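Local structure of heparin binding protein (Homo sapiens, 1A7S) at residues V117-W128 with F140-P150; R166-T177 with V188-R198. The protein kills many Gram-negative bacteria, binds heparin and attracts monocytes and fibroblasts as a neutrophil granule serine protease homolog. One frame throughout, in Å; residues are numbered along the deposited sequence.

In the fold
Both contacts belong to the C-terminal half of a trypsin-like fold and reach the same antiparallel sheet, centres 11 Å apart. Interaction 1 pairs two strands and carries the glycan of Asn145 on its outer side. Interaction 2 sets the turns that correspond to the loop carrying the nucleophilic serine in active S1 peptidases against strand 184-192 and the loop after it, where an ethanol lies near Asn172 and Ser192. They meet directly: Thr177 OG1 is 2.7 Å from Ala126 O, a probable hydrogen bond, and Asp174 OD1 comes to 3.4 Å from Gly127 CA. The end of strand 122-127 therefore borders what would be the active-site loop in an active relative, whereas the sugar sits on the sheet's other side.

Interaction 1. Residues V117-W128 with F140-P150; sequences VEAGTRCQVAGW and FPRFVNVTVTP. With NAG (2-acetamido-2-deoxy-beta-D-glucopyranose), chain B; EOH (ethanol), chain G.
Cys123, Val125 and Gly127 pair antiparallel with Val146, Val144 and Arg142, two backbone hydrogen bonds to each pair, on strands of the C-terminal beta barrel of the trypsin fold whose short axes come within 4.5 Å at 138° between N-to-C directions. Before Cys123, the type II turn Glu118-Thr121 carries the pairing on: Gly120 N donates to Val148 O and Thr121 O accepts from Val148 N.

One face is mostly apolar: Cys123, Val125, Val144 and Val146, with Arg142 at its end reaching Gly4 O. Val125 and Val144 lie alongside, their CG1 atoms 3.6 Å apart. Each CG1 sits between its own backbone N and carbonyl carbon (chi1 57° in both), which turns the two methyls toward each other. Further along, Val148 CG2 rests 3.8 Å from Cys123 SG, whose sulfur is tied to Cys181 on strand 178-181; Leu179 of that strand packs against both Cys123 and Val146.

The other face is where the sugar is attached. Asn145 ND2 is bonded to NAG C1, and two side chains of the same face reach the sugar: Arg122, from the partner strand, brings NH2 to 3.1 Å from NAG O5, while Phe143 CE2, on Asn145's own strand, touches the acetamido methyl C8 at 3.4 Å. Closer to the backbone, Phe143 CB meets Ala126 CB at 3.8 Å.

At the far end Pro141 lies beside Trp128, which donates through NE1 to Tyr58 O. The proline puts a CH-pi contact over a face of the indole, CB standing 4.2 Å from the centroid of the five-membered ring.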
loop_
_atom_site.group_PDB
_atom_site.type_symbol
_atom_site.label_atom_id
_atom_site.label_comp_id
_atom_site.label_asym_id
_atom_site.label_seq_id
_atom_site.Cartn_x
_atom_site.Cartn_y
_atom_site.Cartn_z
ATOM N N VAL A 117 12.536 -10.957 5.518
ATOM C CA VAL A 117 13.321 -9.760 5.285
ATOM C C VAL A 117 13.996 -9.404 6.607
ATOM O O VAL A 117 13.342 -9.139 7.616
ATOM C CB VAL A 117 12.444 -8.643 4.763
ATOM C CG1 VAL A 117 11.235 -8.356 5.633
ATOM C CG2 VAL A 117 13.192 -7.472 4.317
ATOM N N GLU A 118 15.317 -9.543 6.657
ATOM C CA GLU A 118 16.040 -9.344 7.888
ATOM C C GLU A 118 16.178 -7.901 8.309
ATOM O O GLU A 118 16.181 -6.974 7.512
ATOM C CB GLU A 118 17.361 -10.084 7.894
ATOM C CG GLU A 118 18.577 -9.372 7.452
ATOM C CD GLU A 118 19.806 -10.221 7.240
ATOM O OE1 GLU A 118 19.838 -11.385 7.658
ATOM O OE2 GLU A 118 20.844 -9.678 6.698
ATOM N N ALA A 119 16.258 -7.710 9.619
ATOM C CA ALA A 119 16.544 -6.409 10.191
ATOM C C ALA A 119 17.790 -5.840 9.486
ATOM O O ALA A 119 18.734 -6.507 9.190
ATOM C CB ALA A 119 16.883 -6.494 11.697
ATOM N N GLY A 120 17.706 -4.544 9.158
ATOM C CA GLY A 120 18.774 -3.903 8.463
ATOM C C GLY A 120 18.517 -3.791 6.954
ATOM O O GLY A 120 19.208 -3.059 6.266
ATOM N N THR A 121 17.491 -4.530 6.472
ATOM C CA THR A 121 17.213 -4.468 4.991
ATOM C C THR A 121 16.642 -3.077 4.688
ATOM O O THR A 121 15.788 -2.565 5.376
ATOM C CB THR A 121 16.149 -5.528 4.664
ATOM O OG1 THR A 121 16.693 -6.806 4.954
ATOM C CG2 THR A 121 15.824 -5.531 3.130
ATOM N N ARG A 122 17.202 -2.486 3.649
ATOM C CA ARG A 122 16.746 -1.204 3.130
ATOM C C ARG A 122 15.552 -1.412 2.183
ATOM O O ARG A 122 15.542 -2.318 1.337
ATOM C CB ARG A 122 17.932 -0.548 2.388
ATOM C CG ARG A 122 18.960 -0.150 3.523
ATOM C CD ARG A 122 20.194 0.477 2.906
ATOM N NE ARG A 122 19.935 1.693 2.196
ATOM C CZ ARG A 122 20.408 2.893 2.453
ATOM N NH1 ARG A 122 21.606 3.054 3.055
ATOM N NH2 ARG A 122 19.746 3.970 2.055
ATOM N N CYS A 123 14.558 -0.616 2.370
ATOM C CA CYS A 123 13.318 -0.619 1.614
ATOM C C CYS A 123 12.944 0.852 1.279
ATOM O O CYS A 123 13.602 1.791 1.707
ATOM C CB CYS A 123 12.217 -1.234 2.490
ATOM S SG CYS A 123 12.558 -2.841 3.198
ATOM N N GLN A 124 11.859 0.991 0.541
ATOM C CA GLN A 124 11.229 2.282 0.304
ATOM C C GLN A 124 9.706 2.145 0.502
ATOM O O GLN A 124 9.159 1.086 0.323
ATOM C CB GLN A 124 11.479 2.827 -1.110
ATOM C CG GLN A 124 12.930 3.162 -1.366
ATOM C CD GLN A 124 13.235 3.835 -2.647
ATOM O OE1 GLN A 124 14.157 4.737 -2.691
ATOM N NE2 GLN A 124 12.580 3.568 -3.691
ATOM N N VAL A 125 9.122 3.287 0.855
ATOM C CA VAL A 125 7.690 3.434 0.900
ATOM C C VAL A 125 7.315 4.720 0.212
ATOM O O VAL A 125 8.027 5.763 0.460
ATOM C CB VAL A 125 7.124 3.278 2.318
ATOM C CG1 VAL A 125 7.678 4.201 3.325
ATOM C CG2 VAL A 125 5.630 3.221 2.264
ATOM N N ALA A 126 6.335 4.763 -0.597
ATOM C CA ALA A 126 5.862 5.894 -1.353
ATOM C C ALA A 126 4.351 6.056 -1.160
ATOM O O ALA A 126 3.609 5.103 -0.994
ATOM C CB ALA A 126 6.209 5.748 -2.821
ATOM N N GLY A 127 3.871 7.288 -1.325
ATOM C CA GLY A 127 2.483 7.567 -1.217
ATOM C C GLY A 127 2.153 9.028 -1.297
ATOM O O GLY A 127 3.062 9.873 -1.360
ATOM N N TRP A 128 0.866 9.322 -1.263
ATOM C CA TRP A 128 0.341 10.676 -1.358
ATOM C C TRP A 128 -0.063 11.211 0.017
ATOM O O TRP A 128 -0.758 12.243 0.107
ATOM C CB TRP A 128 -0.811 10.751 -2.317
ATOM C CG TRP A 128 -0.493 10.603 -3.770
ATOM C CD1 TRP A 128 -0.141 11.642 -4.593
ATOM C CD2 TRP A 128 -0.509 9.441 -4.582
ATOM N NE1 TRP A 128 0.043 11.182 -5.869
ATOM C CE2 TRP A 128 -0.174 9.840 -5.899
ATOM C CE3 TRP A 128 -0.761 8.078 -4.330
ATOM C CZ2 TRP A 128 -0.088 8.929 -6.945
ATOM C CZ3 TRP A 128 -0.707 7.193 -5.391
ATOM C CH2 TRP A 128 -0.377 7.643 -6.679
ATOM N N PHE A 140 1.490 15.375 -5.055
ATOM C CA PHE A 140 2.478 14.522 -5.766
ATOM C C PHE A 140 2.825 13.343 -4.894
ATOM O O PHE A 140 2.823 13.409 -3.643
ATOM C CB PHE A 140 3.739 15.348 -6.066
ATOM C CG PHE A 140 3.493 16.562 -6.939
ATOM C CD1 PHE A 140 3.048 16.448 -8.219
ATOM C CD2 PHE A 140 3.640 17.828 -6.411
ATOM C CE1 PHE A 140 2.833 17.575 -9.001
ATOM C CE2 PHE A 140 3.363 18.952 -7.164
ATOM C CZ PHE A 140 2.983 18.834 -8.461
ATOM N N PRO A 141 3.212 12.212 -5.463
ATOM C CA PRO A 141 3.675 11.115 -4.656
ATOM C C PRO A 141 5.050 11.494 -4.024
ATOM O O PRO A 141 5.791 12.236 -4.649
ATOM C CB PRO A 141 3.804 9.933 -5.611
ATOM C CG PRO A 141 3.463 10.469 -6.966
ATOM C CD PRO A 141 3.544 11.986 -6.881
ATOM N N ARG A 142 5.256 11.015 -2.828
ATOM C CA ARG A 142 6.551 11.224 -2.131
ATOM C C ARG A 142 7.051 9.849 -1.705
ATOM O O ARG A 142 6.261 8.934 -1.551
ATOM C CB ARG A 142 6.400 12.213 -0.990
ATOM C CG ARG A 142 5.863 13.556 -1.403
ATOM C CD ARG A 142 5.845 14.538 -0.266
ATOM N NE ARG A 142 7.206 14.990 0.071
ATOM C CZ ARG A 142 7.886 15.923 -0.553
ATOM N NH1 ARG A 142 7.469 16.612 -1.586
ATOM N NH2 ARG A 142 9.163 16.163 -0.106
ATOM N N PHE A 143 8.358 9.737 -1.439
ATOM C CA PHE A 143 8.959 8.489 -1.052
ATOM C C PHE A 143 10.064 8.692 -0.062
ATOM O O PHE A 143 10.741 9.738 -0.014
ATOM C CB PHE A 143 9.398 7.678 -2.272
ATOM C CG PHE A 143 10.626 8.245 -2.950
ATOM C CD1 PHE A 143 10.542 9.360 -3.768
ATOM C CD2 PHE A 143 11.868 7.672 -2.758
ATOM C CE1 PHE A 143 11.670 9.967 -4.301
ATOM C CE2 PHE A 143 12.977 8.246 -3.372
ATOM C CZ PHE A 143 12.854 9.402 -4.123
ATOM N N VAL A 144 10.288 7.668 0.728
ATOM C CA VAL A 144 11.332 7.695 1.755
ATOM C C VAL A 144 12.022 6.327 1.835
ATOM O O VAL A 144 11.377 5.295 1.621
ATOM C CB VAL A 144 10.731 8.088 3.116
ATOM C CG1 VAL A 144 9.604 7.185 3.601
ATOM C CG2 VAL A 144 11.721 8.456 4.155
ATOM N N ASN A 145 13.321 6.354 2.099
ATOM C CA ASN A 145 14.097 5.173 2.383
ATOM C C ASN A 145 13.835 4.763 3.835
ATOM O O ASN A 145 13.920 5.656 4.709
ATOM C CB ASN A 145 15.577 5.485 2.256
ATOM C CG ASN A 145 16.035 5.634 0.812
ATOM O OD1 ASN A 145 15.435 5.108 -0.130
ATOM N ND2 ASN A 145 17.146 6.373 0.662
ATOM N N VAL A 146 13.562 3.519 4.083
ATOM C CA VAL A 146 13.317 3.019 5.415
ATOM C C VAL A 146 14.139 1.749 5.623
ATOM O O VAL A 146 14.525 1.096 4.619
ATOM C CB VAL A 146 11.843 2.824 5.768
ATOM C CG1 VAL A 146 11.014 4.108 5.495
ATOM C CG2 VAL A 146 11.226 1.668 4.983
ATOM N N THR A 147 14.328 1.376 6.871
ATOM C CA THR A 147 15.122 0.173 7.200
ATOM C C THR A 147 14.327 -0.718 8.109
ATOM O O THR A 147 13.721 -0.261 9.079
ATOM C CB THR A 147 16.456 0.615 7.885
ATOM O OG1 THR A 147 17.141 1.453 6.952
ATOM C CG2 THR A 147 17.306 -0.591 8.178
ATOM N N VAL A 148 14.326 -2.010 7.849
ATOM C CA VAL A 148 13.580 -2.983 8.709
ATOM C C VAL A 148 14.205 -3.037 10.069
ATOM O O VAL A 148 15.404 -3.150 10.213
ATOM C CB VAL A 148 13.601 -4.360 8.020
ATOM C CG1 VAL A 148 12.983 -5.425 8.941
ATOM C CG2 VAL A 148 12.861 -4.285 6.686
ATOM N N THR A 149 13.344 -2.937 11.100
ATOM C CA THR A 149 13.754 -2.966 12.487
ATOM C C THR A 149 14.076 -4.369 12.974
ATOM O O THR A 149 13.676 -5.346 12.393
ATOM C CB THR A 149 12.660 -2.423 13.435
ATOM O OG1 THR A 149 11.600 -3.388 13.499
ATOM C CG2 THR A 149 12.094 -1.106 13.026
ATOM N N PRO A 150 14.747 -4.421 14.123
ATOM C CA PRO A 150 14.882 -5.689 14.854
ATOM C C PRO A 150 13.508 -6.220 15.252
ATOM O O PRO A 150 12.558 -5.460 15.384
ATOM C CB PRO A 150 15.682 -5.349 16.075
ATOM C CG PRO A 150 16.420 -4.088 15.727
ATOM C CD PRO A 150 15.472 -3.336 14.843
HETATM C C1 NAG B . 17.866 6.451 -0.584
HETATM C C2 NAG B . 18.053 7.991 -0.801
HETATM C C3 NAG B . 18.983 8.193 -1.985
HETATM C C4 NAG B . 20.360 7.506 -1.568
HETATM C C5 NAG B . 20.001 6.003 -1.497
HETATM C C6 NAG B . 21.121 5.160 -0.941
HETATM C C7 NAG B . 15.992 9.302 -0.325
HETATM C C8 NAG B . 14.616 9.698 -0.750
HETATM N N2 NAG B . 16.733 8.570 -1.192
HETATM O O3 NAG B . 19.271 9.546 -2.123
HETATM O O4 NAG B . 21.198 7.733 -2.747
HETATM O O5 NAG B . 19.158 5.857 -0.333
HETATM O O6 NAG B . 21.883 5.900 -0.027
HETATM O O7 NAG B . 16.427 9.553 0.752
HETATM C C1 EOH G . 6.333 1.892 -2.893
HETATM C C2 EOH G . 7.784 2.025 -2.643
HETATM O O EOH G . 5.397 2.376 -1.861
#

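Interaction 2. Residues R166-T177 with V188-R198; sequences RRGGICNGDGGT and VASFSLGPCGR. With EOH (ethanol), chain L.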
loop_
_atom_site.group_PDB
_atom_site.type_symbol
_atom_site.label_atom_id
_atom_site.label_comp_id
_atom_site.label_asym_id
_atom_site.label_seq_id
_atom_site.Cartn_x
_atom_site.Cartn_y
_atom_site.Cartn_z
ATOM N N ARG A 166 14.792 12.187 12.366
ATOM C CA ARG A 166 13.878 12.286 13.459
ATOM C C ARG A 166 12.456 11.895 13.120
ATOM O O ARG A 166 11.777 11.252 13.928
ATOM C CB ARG A 166 13.880 13.649 14.138
ATOM C CG ARG A 166 13.792 13.539 15.672
ATOM C CD ARG A 166 12.506 14.111 16.210
ATOM N NE ARG A 166 12.392 15.578 16.174
ATOM C CZ ARG A 166 11.301 16.148 15.610
ATOM N NH1 ARG A 166 11.346 16.535 14.335
ATOM N NH2 ARG A 166 10.196 16.221 16.287
ATOM N N ARG A 167 12.022 12.271 11.909
ATOM C CA ARG A 167 10.694 11.918 11.449
ATOM C C ARG A 167 10.750 11.527 9.977
ATOM O O ARG A 167 11.058 12.306 9.116
ATOM C CB ARG A 167 9.699 13.045 11.637
ATOM C CG ARG A 167 9.549 13.566 13.047
ATOM C CD ARG A 167 8.811 12.596 13.910
ATOM N NE ARG A 167 8.532 13.000 15.251
ATOM C CZ ARG A 167 9.296 12.768 16.331
ATOM N NH1 ARG A 167 10.401 12.016 16.286
ATOM N NH2 ARG A 167 8.934 13.332 17.501
ATOM N N GLY A 168 10.406 10.236 9.760
ATOM C CA GLY A 168 10.329 9.746 8.388
ATOM C C GLY A 168 9.453 8.472 8.370
ATOM O O GLY A 168 9.550 7.686 9.270
ATOM N N GLY A 169 8.583 8.395 7.373
ATOM C CA GLY A 169 7.726 7.227 7.259
ATOM C C GLY A 169 6.324 7.600 6.832
ATOM O O GLY A 169 6.090 8.646 6.200
ATOM N N ILE A 170 5.367 6.756 7.124
ATOM C CA ILE A 170 3.997 6.894 6.668
ATOM C C ILE A 170 3.209 7.882 7.448
ATOM O O ILE A 170 3.515 8.201 8.618
ATOM C CB ILE A 170 3.303 5.510 6.644
ATOM C CG1 ILE A 170 3.091 4.943 8.035
ATOM C CG2 ILE A 170 4.060 4.528 5.730
ATOM C CD1 ILE A 170 2.424 3.560 8.117
ATOM N N CYS A 171 2.149 8.387 6.890
ATOM C CA CYS A 171 1.238 9.258 7.585
ATOM C C CYS A 171 -0.167 9.127 7.067
ATOM O O CYS A 171 -0.488 8.191 6.292
ATOM C CB CYS A 171 1.788 10.670 7.674
ATOM S SG CYS A 171 1.191 11.731 9.007
ATOM N N ASN A 172 -1.083 9.996 7.399
ATOM C CA ASN A 172 -2.468 9.924 6.948
ATOM C C ASN A 172 -2.509 9.891 5.436
ATOM O O ASN A 172 -1.883 10.676 4.771
ATOM C CB ASN A 172 -3.223 11.167 7.443
ATOM C CG ASN A 172 -3.056 11.585 8.844
ATOM O OD1 ASN A 172 -3.154 12.727 9.186
ATOM N ND2 ASN A 172 -2.836 10.652 9.776
ATOM N N GLY A 173 -3.261 8.911 4.864
ATOM C CA GLY A 173 -3.375 8.792 3.415
ATOM C C GLY A 173 -2.435 7.767 2.839
ATOM O O GLY A 173 -2.522 7.409 1.637
ATOM N N ASP A 174 -1.453 7.322 3.610
ATOM C CA ASP A 174 -0.538 6.263 3.176
ATOM C C ASP A 174 -1.014 4.879 3.545
ATOM O O ASP A 174 -0.331 3.901 3.169
ATOM C CB ASP A 174 0.856 6.509 3.699
ATOM C CG ASP A 174 1.482 7.778 3.142
ATOM O OD1 ASP A 174 1.339 8.050 1.926
ATOM O OD2 ASP A 174 2.108 8.522 3.985
ATOM N N GLY A 175 -2.082 4.729 4.328
ATOM C CA GLY A 175 -2.539 3.368 4.662
ATOM C C GLY A 175 -2.752 2.579 3.413
ATOM O O GLY A 175 -3.236 3.075 2.407
ATOM N N GLY A 176 -2.348 1.305 3.444
ATOM C CA GLY A 176 -2.451 0.474 2.308
ATOM C C GLY A 176 -1.357 0.501 1.311
ATOM O O GLY A 176 -1.218 -0.399 0.462
ATOM N N THR A 177 -0.506 1.529 1.319
ATOM C CA THR A 177 0.579 1.603 0.349
ATOM C C THR A 177 1.645 0.569 0.606
ATOM O O THR A 177 1.868 0.162 1.760
ATOM C CB THR A 177 1.142 3.068 0.311
ATOM O OG1 THR A 177 1.571 3.349 -1.004
ATOM C CG2 THR A 177 2.254 3.269 1.305
ATOM N N VAL A 188 2.351 -4.009 3.643
ATOM C CA VAL A 188 1.217 -3.145 3.354
ATOM C C VAL A 188 1.080 -2.174 4.547
ATOM O O VAL A 188 0.953 -2.633 5.673
ATOM C CB VAL A 188 -0.086 -3.939 3.184
ATOM C CG1 VAL A 188 -1.281 -3.001 3.081
ATOM C CG2 VAL A 188 -0.006 -4.809 1.920
ATOM N N ALA A 189 1.159 -0.860 4.296
ATOM C CA ALA A 189 1.153 0.074 5.411
ATOM C C ALA A 189 -0.096 -0.050 6.248
ATOM O O ALA A 189 -1.231 -0.027 5.736
ATOM C CB ALA A 189 1.330 1.510 4.895
ATOM N N SER A 190 0.085 -0.215 7.552
ATOM C CA SER A 190 -1.006 -0.450 8.468
ATOM C C SER A 190 -1.178 0.627 9.491
ATOM O O SER A 190 -2.234 1.282 9.549
ATOM C CB SER A 190 -0.958 -1.813 9.074
ATOM O OG SER A 190 -1.921 -2.135 9.986
ATOM N N PHE A 191 -0.208 0.847 10.364
ATOM C CA PHE A 191 -0.335 1.873 11.385
ATOM C C PHE A 191 1.022 2.322 11.851
ATOM O O PHE A 191 2.034 1.660 11.621
ATOM C CB PHE A 191 -1.212 1.378 12.544
ATOM C CG PHE A 191 -0.583 0.262 13.370
ATOM C CD1 PHE A 191 -0.701 -1.061 13.022
ATOM C CD2 PHE A 191 0.158 0.543 14.526
ATOM C CE1 PHE A 191 -0.126 -2.083 13.760
ATOM C CE2 PHE A 191 0.713 -0.479 15.270
ATOM C CZ PHE A 191 0.578 -1.820 14.880
ATOM N N SER A 192 1.060 3.398 12.619
ATOM C CA SER A 192 2.230 3.754 13.432
ATOM C C SER A 192 1.638 4.402 14.733
ATOM O O SER A 192 0.450 4.790 14.686
ATOM C CB SER A 192 3.162 4.691 12.760
ATOM O OG SER A 192 2.563 5.873 12.258
ATOM N N LEU A 193 2.447 4.481 15.725
ATOM C CA LEU A 193 1.989 5.119 16.997
ATOM C C LEU A 193 2.783 6.391 17.168
ATOM O O LEU A 193 3.951 6.545 16.793
ATOM C CB LEU A 193 2.179 4.126 18.156
ATOM C CG LEU A 193 1.656 2.714 17.888
ATOM C CD1 LEU A 193 2.318 1.713 18.803
ATOM C CD2 LEU A 193 0.136 2.630 17.932
ATOM N N GLY A 194 2.138 7.341 17.810
ATOM C CA GLY A 194 2.734 8.618 18.096
ATOM C C GLY A 194 2.710 9.434 16.779
ATOM O O GLY A 194 2.065 9.085 15.821
ATOM N N PRO A 195 3.523 10.462 16.818
ATOM C CA PRO A 195 3.624 11.335 15.651
ATOM C C PRO A 195 4.067 10.512 14.454
ATOM O O PRO A 195 4.917 9.635 14.569
ATOM C CB PRO A 195 4.766 12.306 16.064
ATOM C CG PRO A 195 4.628 12.348 17.561
ATOM C CD PRO A 195 4.365 10.891 17.930
ATOM N N CYS A 196 3.511 10.867 13.295
ATOM C CA CYS A 196 4.027 10.245 12.093
ATOM C C CYS A 196 5.554 10.382 11.995
ATOM O O CYS A 196 6.157 11.433 12.107
ATOM C CB CYS A 196 3.414 10.998 10.879
ATOM S SG CYS A 196 1.647 10.657 10.700
ATOM N N GLY A 197 6.186 9.248 11.662
ATOM C CA GLY A 197 7.586 9.272 11.429
ATOM C C GLY A 197 8.480 9.041 12.627
ATOM O O GLY A 197 9.669 8.875 12.438
ATOM N N ARG A 198 7.918 9.012 13.833
ATOM C CA ARG A 198 8.748 8.790 15.038
ATOM C C ARG A 198 9.300 7.376 15.082
ATOM O O ARG A 198 10.478 7.195 15.368
ATOM C CB ARG A 198 7.982 9.187 16.259
ATOM C CG ARG A 198 8.754 8.953 17.578
ATOM C CD ARG A 198 7.871 9.341 18.759
ATOM N NE ARG A 198 8.397 9.172 20.054
ATOM C CZ ARG A 198 8.304 8.162 20.898
ATOM N NH1 ARG A 198 7.675 7.031 20.502
ATOM N NH2 ARG A 198 8.872 8.259 22.099
HETATM C C1 EOH L . -0.723 7.228 9.685
HETATM C C2 EOH L . 0.517 6.656 10.240
HETATM O O EOH L . -1.106 8.497 10.323
HETATM O O HOH W 1 8.648 12.476 20.577
HETATM O O HOH W 2 4.566 7.065 10.712
#
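Cys171 and Cys196 are joined SG to SG by a disulfide, and Ile170 O lies 3.6 Å from Cys196 CB. Upstream, Gly168 N donates to Gly197 O; downstream, Gly176 N binds Ala189 O (2.9 Å) and Ala189 N returns a bond to Thr177 O. Between these ends Ile170 reaches across, its CD1 4.0 Å from Ala189 CB. One water joins the two segments, donating to Ile170 O and accepting from Ser192 OG and Gly197 N.

Arg167 closes the outer end. Its chain bends at chi2 (-73°), bringing CD to 3.4 Å from Cys196 O, and its guanidinium is layered between Arg166 NH2 on one face and Arg198 CB on the opposite one. NH1 donates to Arg166 O at 2.8 Å, close to the guanidinium plane though well above the carbonyl plane, which helps hold the group's orientation.

Further out, Asp174 holds the turns in place: OD2 accepts from Cys171 N and from the amino terminus of Ile1, OD1 from Gly129 N. This terminal pairing is the hallmark of an activated S1 peptidase. Gly175 follows where active relatives have the nucleophilic serine, and the walls joined by the disulfide correspond to those of their S1 specificity pocket.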